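Nuclease (Salmonella phage SETP3, PDB 4QBN) probably acts as a magnesium-dependent nuclease of the VRR-NUC family that binds nucleic acid and hydrolyses its phosphodiester bonds. Local coordinates at residues I45-P58 against N75-I89. Numbering follows the deposited sequence.
With SO4 (sulfate ion), chain D.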
loop_
_atom_site.group_PDB
_atom_site.type_symbol
_atom_site.label_atom_id
_atom_site.label_comp_id
_atom_site.label_asym_id
_atom_site.label_seq_id
_atom_site.Cartn_x
_atom_site.Cartn_y
_atom_site.Cartn_z
ATOM N N ILE A 45 -6.419 3.525 -5.367
ATOM C CA ILE A 45 -5.771 2.972 -4.173
ATOM C C ILE A 45 -6.017 3.961 -3.027
ATOM O O ILE A 45 -5.667 5.131 -3.186
ATOM C CB ILE A 45 -4.258 2.915 -4.376
ATOM C CG1 ILE A 45 -3.863 2.164 -5.660
ATOM C CG2 ILE A 45 -3.570 2.258 -3.161
ATOM C CD1 ILE A 45 -4.280 0.727 -5.630
ATOM N N TRP A 46 -6.571 3.509 -1.916
ATOM C CA TRP A 46 -6.815 4.426 -0.763
ATOM C C TRP A 46 -6.082 3.854 0.417
ATOM O O TRP A 46 -6.052 2.628 0.604
ATOM C CB TRP A 46 -8.298 4.490 -0.391
ATOM C CG TRP A 46 -9.191 5.309 -1.341
ATOM C CD1 TRP A 46 -8.829 5.906 -2.512
ATOM C CD2 TRP A 46 -10.578 5.543 -1.170
ATOM N NE1 TRP A 46 -9.928 6.581 -3.079
ATOM C CE2 TRP A 46 -11.011 6.368 -2.253
ATOM C CE3 TRP A 46 -11.501 5.171 -0.156
ATOM C CZ2 TRP A 46 -12.335 6.849 -2.369
ATOM C CZ3 TRP A 46 -12.840 5.666 -0.274
ATOM C CH2 TRP A 46 -13.226 6.479 -1.370
ATOM N N PHE A 47 -5.551 4.742 1.232
ATOM C CA PHE A 47 -4.961 4.329 2.496
ATOM C C PHE A 47 -5.861 4.947 3.530
ATOM O O PHE A 47 -6.098 6.142 3.499
ATOM C CB PHE A 47 -3.549 4.926 2.597
ATOM C CG PHE A 47 -2.625 4.355 1.546
ATOM C CD1 PHE A 47 -1.966 3.146 1.807
ATOM C CD2 PHE A 47 -2.431 5.000 0.349
ATOM C CE1 PHE A 47 -1.139 2.595 0.835
ATOM C CE2 PHE A 47 -1.602 4.465 -0.652
ATOM C CZ PHE A 47 -0.939 3.234 -0.381
ATOM N N VAL A 48 -6.358 4.142 4.438
ATOM C CA VAL A 48 -7.367 4.654 5.380
ATOM C C VAL A 48 -6.945 4.420 6.828
ATOM O O VAL A 48 -6.646 3.295 7.223
ATOM C CB VAL A 48 -8.739 3.976 5.120
ATOM C CG1 VAL A 48 -9.765 4.477 6.179
ATOM C CG2 VAL A 48 -9.199 4.362 3.719
ATOM N N GLU A 49 -6.947 5.490 7.645
ATOM C CA GLU A 49 -6.575 5.357 9.029
ATOM C C GLU A 49 -7.876 5.369 9.819
ATOM O O GLU A 49 -8.715 6.183 9.527
ATOM C CB GLU A 49 -5.709 6.558 9.433
ATOM C CG GLU A 49 -5.337 6.515 10.913
ATOM C CD GLU A 49 -4.148 5.550 11.243
ATOM O OE1 GLU A 49 -3.592 4.917 10.310
ATOM O OE2 GLU A 49 -3.804 5.388 12.446
ATOM N N VAL A 50 -8.068 4.470 10.775
ATOM C CA VAL A 50 -9.334 4.434 11.484
ATOM C C VAL A 50 -9.152 4.782 12.947
ATOM O O VAL A 50 -8.256 4.226 13.603
ATOM C CB VAL A 50 -9.977 3.038 11.366
ATOM C CG1 VAL A 50 -11.292 3.033 12.135
ATOM C CG2 VAL A 50 -10.159 2.677 9.913
ATOM N N LYS A 51 -9.974 5.701 13.467
ATOM C CA LYS A 51 -9.888 6.109 14.865
ATOM C C LYS A 51 -11.177 5.804 15.616
ATOM O O LYS A 51 -12.208 5.490 15.022
ATOM C CB LYS A 51 -9.614 7.611 14.965
ATOM C CG LYS A 51 -8.317 8.061 14.234
ATOM C CD LYS A 51 -7.086 7.216 14.643
ATOM C CE LYS A 51 -6.634 7.713 15.980
ATOM N NZ LYS A 51 -5.334 7.201 16.552
ATOM N N LYS A 52 -11.128 5.929 16.933
ATOM C CA LYS A 52 -12.241 5.505 17.776
ATOM C C LYS A 52 -13.436 6.461 17.773
ATOM O O LYS A 52 -14.563 6.076 18.141
ATOM C CB LYS A 52 -11.749 5.288 19.215
ATOM C CG LYS A 52 -11.380 6.564 19.906
ATOM C CD LYS A 52 -10.661 6.300 21.223
ATOM C CE LYS A 52 -10.147 7.612 21.802
ATOM N NZ LYS A 52 -11.255 8.510 22.257
ATOM N N ASP A 53 -13.169 7.722 17.457
ATOM C CA ASP A 53 -14.223 8.753 17.391
ATOM C C ASP A 53 -13.781 9.927 16.535
ATOM O O ASP A 53 -12.622 9.958 16.072
ATOM C CB ASP A 53 -14.707 9.215 18.785
ATOM C CG ASP A 53 -13.667 10.041 19.569
ATOM O OD1 ASP A 53 -12.787 10.698 18.970
ATOM O OD2 ASP A 53 -13.753 10.050 20.822
ATOM N N GLU A 54 -14.700 10.866 16.295
ATOM C CA GLU A 54 -14.436 11.939 15.327
ATOM C C GLU A 54 -13.514 13.031 15.862
ATOM O O GLU A 54 -13.022 13.840 15.079
ATOM C CB GLU A 54 -15.737 12.578 14.836
ATOM C CG GLU A 54 -16.671 11.654 14.064
ATOM C CD GLU A 54 -17.931 12.388 13.578
ATOM O OE1 GLU A 54 -18.164 13.522 14.067
ATOM O OE2 GLU A 54 -18.712 11.822 12.765
ATOM N N ASN A 55 -13.235 13.010 17.167
ATOM C CA ASN A 55 -12.362 14.000 17.797
ATOM C C ASN A 55 -10.943 13.474 18.012
ATOM O O ASN A 55 -10.089 14.170 18.551
ATOM C CB ASN A 55 -12.878 14.404 19.178
ATOM C CG ASN A 55 -14.101 15.303 19.138
ATOM O OD1 ASN A 55 -14.280 16.116 18.225
ATOM N ND2 ASN A 55 -14.922 15.203 20.177
ATOM N N THR A 56 -10.675 12.245 17.600
ATOM C CA THR A 56 -9.363 11.701 17.865
ATOM C C THR A 56 -8.488 11.941 16.655
ATOM O O THR A 56 -8.741 11.387 15.588
ATOM C CB THR A 56 -9.436 10.182 18.201
ATOM O OG1 THR A 56 -10.212 9.992 19.391
ATOM C CG2 THR A 56 -8.061 9.631 18.457
ATOM N N LYS A 57 -7.442 12.747 16.817
ATOM C CA LYS A 57 -6.497 12.978 15.711
ATOM C C LYS A 57 -5.482 11.817 15.677
ATOM O O LYS A 57 -5.191 11.198 16.718
ATOM C CB LYS A 57 -5.750 14.296 15.926
ATOM C CG LYS A 57 -6.631 15.525 16.032
ATOM C CD LYS A 57 -5.790 16.804 16.018
ATOM C CE LYS A 57 -5.123 17.028 17.346
ATOM N NZ LYS A 57 -6.189 17.087 18.354
ATOM N N PRO A 58 -4.939 11.519 14.508
ATOM C CA PRO A 58 -3.820 10.555 14.450
ATOM C C PRO A 58 -2.630 11.104 15.252
ATOM O O PRO A 58 -2.568 12.316 15.522
ATOM C CB PRO A 58 -3.481 10.520 12.958
ATOM C CG PRO A 58 -4.779 10.914 12.264
ATOM C CD PRO A 58 -5.388 11.949 13.166
ATOM N N ASN A 75 -3.787 8.969 -1.926
ATOM C CA ASN A 75 -5.075 9.211 -1.245
ATOM C C ASN A 75 -4.991 8.672 0.157
ATOM O O ASN A 75 -4.858 7.476 0.333
ATOM C CB ASN A 75 -6.196 8.422 -1.972
ATOM C CG ASN A 75 -6.412 8.904 -3.399
ATOM O OD1 ASN A 75 -6.548 10.098 -3.587
ATOM N ND2 ASN A 75 -6.412 7.990 -4.409
ATOM N N VAL A 76 -5.059 9.538 1.180
ATOM C CA VAL A 76 -4.962 9.039 2.549
ATOM C C VAL A 76 -6.091 9.694 3.311
ATOM O O VAL A 76 -6.216 10.926 3.297
ATOM C CB VAL A 76 -3.644 9.488 3.189
ATOM C CG1 VAL A 76 -3.613 9.013 4.607
ATOM C CG2 VAL A 76 -2.439 8.956 2.359
ATOM N N PHE A 77 -6.893 8.901 3.980
ATOM C CA PHE A 77 -8.116 9.438 4.627
ATOM C C PHE A 77 -8.159 8.974 6.030
ATOM O O PHE A 77 -7.658 7.926 6.318
ATOM C CB PHE A 77 -9.358 8.897 3.918
ATOM C CG PHE A 77 -9.395 9.287 2.478
ATOM C CD1 PHE A 77 -9.546 10.623 2.109
ATOM C CD2 PHE A 77 -9.230 8.325 1.487
ATOM C CE1 PHE A 77 -9.551 11.012 0.767
ATOM C CE2 PHE A 77 -9.273 8.709 0.147
ATOM C CZ PHE A 77 -9.429 10.045 -0.202
ATOM N N VAL A 78 -8.762 9.773 6.924
ATOM C CA VAL A 78 -8.897 9.357 8.333
ATOM C C VAL A 78 -10.379 9.321 8.666
ATOM O O VAL A 78 -11.106 10.262 8.319
ATOM C CB VAL A 78 -8.245 10.386 9.274
ATOM C CG1 VAL A 78 -8.399 9.896 10.730
ATOM C CG2 VAL A 78 -6.746 10.575 8.887
ATOM N N VAL A 79 -10.855 8.225 9.255
ATOM C CA VAL A 79 -12.279 8.148 9.586
ATOM C C VAL A 79 -12.426 7.695 11.012
ATOM O O VAL A 79 -11.620 6.952 11.516
ATOM C CB VAL A 79 -13.053 7.196 8.652
ATOM C CG1 VAL A 79 -13.042 7.735 7.178
ATOM C CG2 VAL A 79 -12.496 5.797 8.748
ATOM N N GLY A 80 -13.445 8.169 11.684
ATOM C CA GLY A 80 -13.562 7.799 13.080
ATOM C C GLY A 80 -14.968 7.533 13.502
ATOM O O GLY A 80 -15.291 7.532 14.693
ATOM N N SER A 81 -15.848 7.336 12.539
ATOM C CA SER A 81 -17.232 7.034 12.891
ATOM C C SER A 81 -17.847 6.430 11.665
ATOM O O SER A 81 -17.322 6.577 10.577
ATOM C CB SER A 81 -18.014 8.314 13.257
ATOM O OG SER A 81 -18.083 9.161 12.092
ATOM N N PHE A 82 -18.996 5.778 11.828
ATOM C CA PHE A 82 -19.688 5.213 10.657
ATOM C C PHE A 82 -20.080 6.310 9.666
ATOM O O PHE A 82 -20.065 6.112 8.441
ATOM C CB PHE A 82 -20.969 4.498 11.074
ATOM C CG PHE A 82 -20.737 3.118 11.658
ATOM C CD1 PHE A 82 -19.786 2.915 12.647
ATOM C CD2 PHE A 82 -21.486 2.031 11.227
ATOM C CE1 PHE A 82 -19.580 1.638 13.221
ATOM C CE2 PHE A 82 -21.276 0.753 11.788
ATOM C CZ PHE A 82 -20.316 0.570 12.781
ATOM N N LYS A 83 -20.497 7.459 10.195
ATOM C CA LYS A 83 -20.914 8.542 9.315
ATOM C C LYS A 83 -19.738 9.006 8.449
ATOM O O LYS A 83 -19.906 9.311 7.243
ATOM C CB LYS A 83 -21.490 9.687 10.160
ATOM C CG LYS A 83 -22.205 10.761 9.373
ATOM C CD LYS A 83 -23.158 11.493 10.296
ATOM C CE LYS A 83 -24.012 12.526 9.538
ATOM N NZ LYS A 83 -23.246 13.771 9.140
ATOM N N GLN A 84 -18.543 9.059 9.027
ATOM C CA GLN A 84 -17.393 9.486 8.252
ATOM C C GLN A 84 -17.053 8.500 7.170
ATOM O O GLN A 84 -16.540 8.883 6.132
ATOM C CB GLN A 84 -16.165 9.767 9.133
ATOM C CG GLN A 84 -16.363 11.113 9.887
ATOM C CD GLN A 84 -15.192 11.493 10.759
ATOM O OE1 GLN A 84 -14.402 10.654 11.143
ATOM N NE2 GLN A 84 -15.112 12.771 11.129
ATOM N N VAL A 85 -17.269 7.205 7.419
ATOM C CA VAL A 85 -17.027 6.226 6.363
ATOM C C VAL A 85 -17.990 6.480 5.202
ATOM O O VAL A 85 -17.624 6.484 4.002
ATOM C CB VAL A 85 -17.225 4.775 6.902
ATOM C CG1 VAL A 85 -17.215 3.736 5.768
ATOM C CG2 VAL A 85 -16.125 4.445 7.916
ATOM N N ASP A 86 -19.244 6.669 5.554
ATOM C CA ASP A 86 -20.284 6.937 4.542
ATOM C C ASP A 86 -19.990 8.215 3.725
ATOM O O ASP A 86 -20.120 8.198 2.485
ATOM C CB ASP A 86 -21.652 7.053 5.208
ATOM C CG ASP A 86 -22.128 5.730 5.830
ATOM O OD1 ASP A 86 -21.761 4.627 5.325
ATOM O OD2 ASP A 86 -22.878 5.798 6.831
ATOM N N LYS A 87 -19.545 9.287 4.396
ATOM C CA LYS A 87 -19.217 10.555 3.694
ATOM C C LYS A 87 -18.016 10.425 2.830
ATOM O O LYS A 87 -17.934 11.054 1.794
ATOM C CB LYS A 87 -18.974 11.701 4.647
ATOM C CG LYS A 87 -20.192 12.193 5.252
ATOM C CD LYS A 87 -19.821 13.302 6.203
ATOM C CE LYS A 87 -21.039 13.806 6.905
ATOM N NZ LYS A 87 -20.726 14.946 7.812
ATOM N N LEU A 88 -17.032 9.654 3.281
ATOM C CA LEU A 88 -15.841 9.436 2.454
ATOM C C LEU A 88 -16.236 8.776 1.122
ATOM O O LEU A 88 -15.807 9.180 0.019
ATOM C CB LEU A 88 -14.824 8.579 3.226
ATOM C CG LEU A 88 -13.667 8.028 2.411
ATOM C CD1 LEU A 88 -12.819 9.214 1.889
ATOM C CD2 LEU A 88 -12.853 7.032 3.318
ATOM N N ILE A 89 -17.045 7.724 1.194
ATOM C CA ILE A 89 -17.442 7.081 -0.040
ATOM C C ILE A 89 -18.283 7.995 -0.917
ATOM O O ILE A 89 -18.075 8.068 -2.138
ATOM C CB ILE A 89 -18.149 5.729 0.302
ATOM C CG1 ILE A 89 -17.078 4.802 0.915
ATOM C CG2 ILE A 89 -18.795 5.146 -0.919
ATOM C CD1 ILE A 89 -17.733 3.532 1.564
HETATM S S SO4 D . -21.569 7.281 14.258
HETATM O O1 SO4 D . -21.435 8.365 15.241
HETATM O O2 SO4 D . -20.498 6.262 14.530
HETATM O O3 SO4 D . -22.900 6.672 14.278
HETATM O O4 SO4 D . -21.501 7.868 12.925
HETATM O O HOH W 1 -3.232 6.504 -3.353
#
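Phe77 turns the CE2 corner of its ring onto one face of the Trp46 indole, with CE2 3.7 Å from Trp46 CD2 and the planes at 70°, a T-shaped pair. Leu88, from helix 82-92, packs against both rings: its CD1 sits over the centre of the Phe77 ring, while its CG lies 3.7 Å from Trp46 CZ3. On the same face of the sheet, Val79 CG2 touches both Val48 CG1 and Val50 CG2. Near Trp46 CD1, the Asn75 amide stands steeply to the ring plane and donates from ND2 to Ile45 O (3.2 Å), a carbonyl that also receives a water held by Asn75 N. The opposite face carries Phe47 beside Val76, and Pro58 CG against Val78 CG2; helix 60-71 packs there. Between the strands the backbone ladder alternates from Phe47 N to Asn75 O through to Lys51 N to Val79 O (2.8 Å). Past its end, Glu54, extended beyond CG, lays its carboxylate nearly parallel to the Gln84 amide and accepts from Ser81 OG (2.8 Å) through the anti lone pair of OE2. That hydroxyl, as N-cap, also accepts from Gln84 N, so one oxygen ties loop to helix start, where Phe82 N and Lys83 N donate to a sulfate ion, probably from the crystallisation liquor. Parallel strands 44-50 and 75-79, linked through helix 60-71, form the beta-alpha-beta crossover of this VRR-NUC domain.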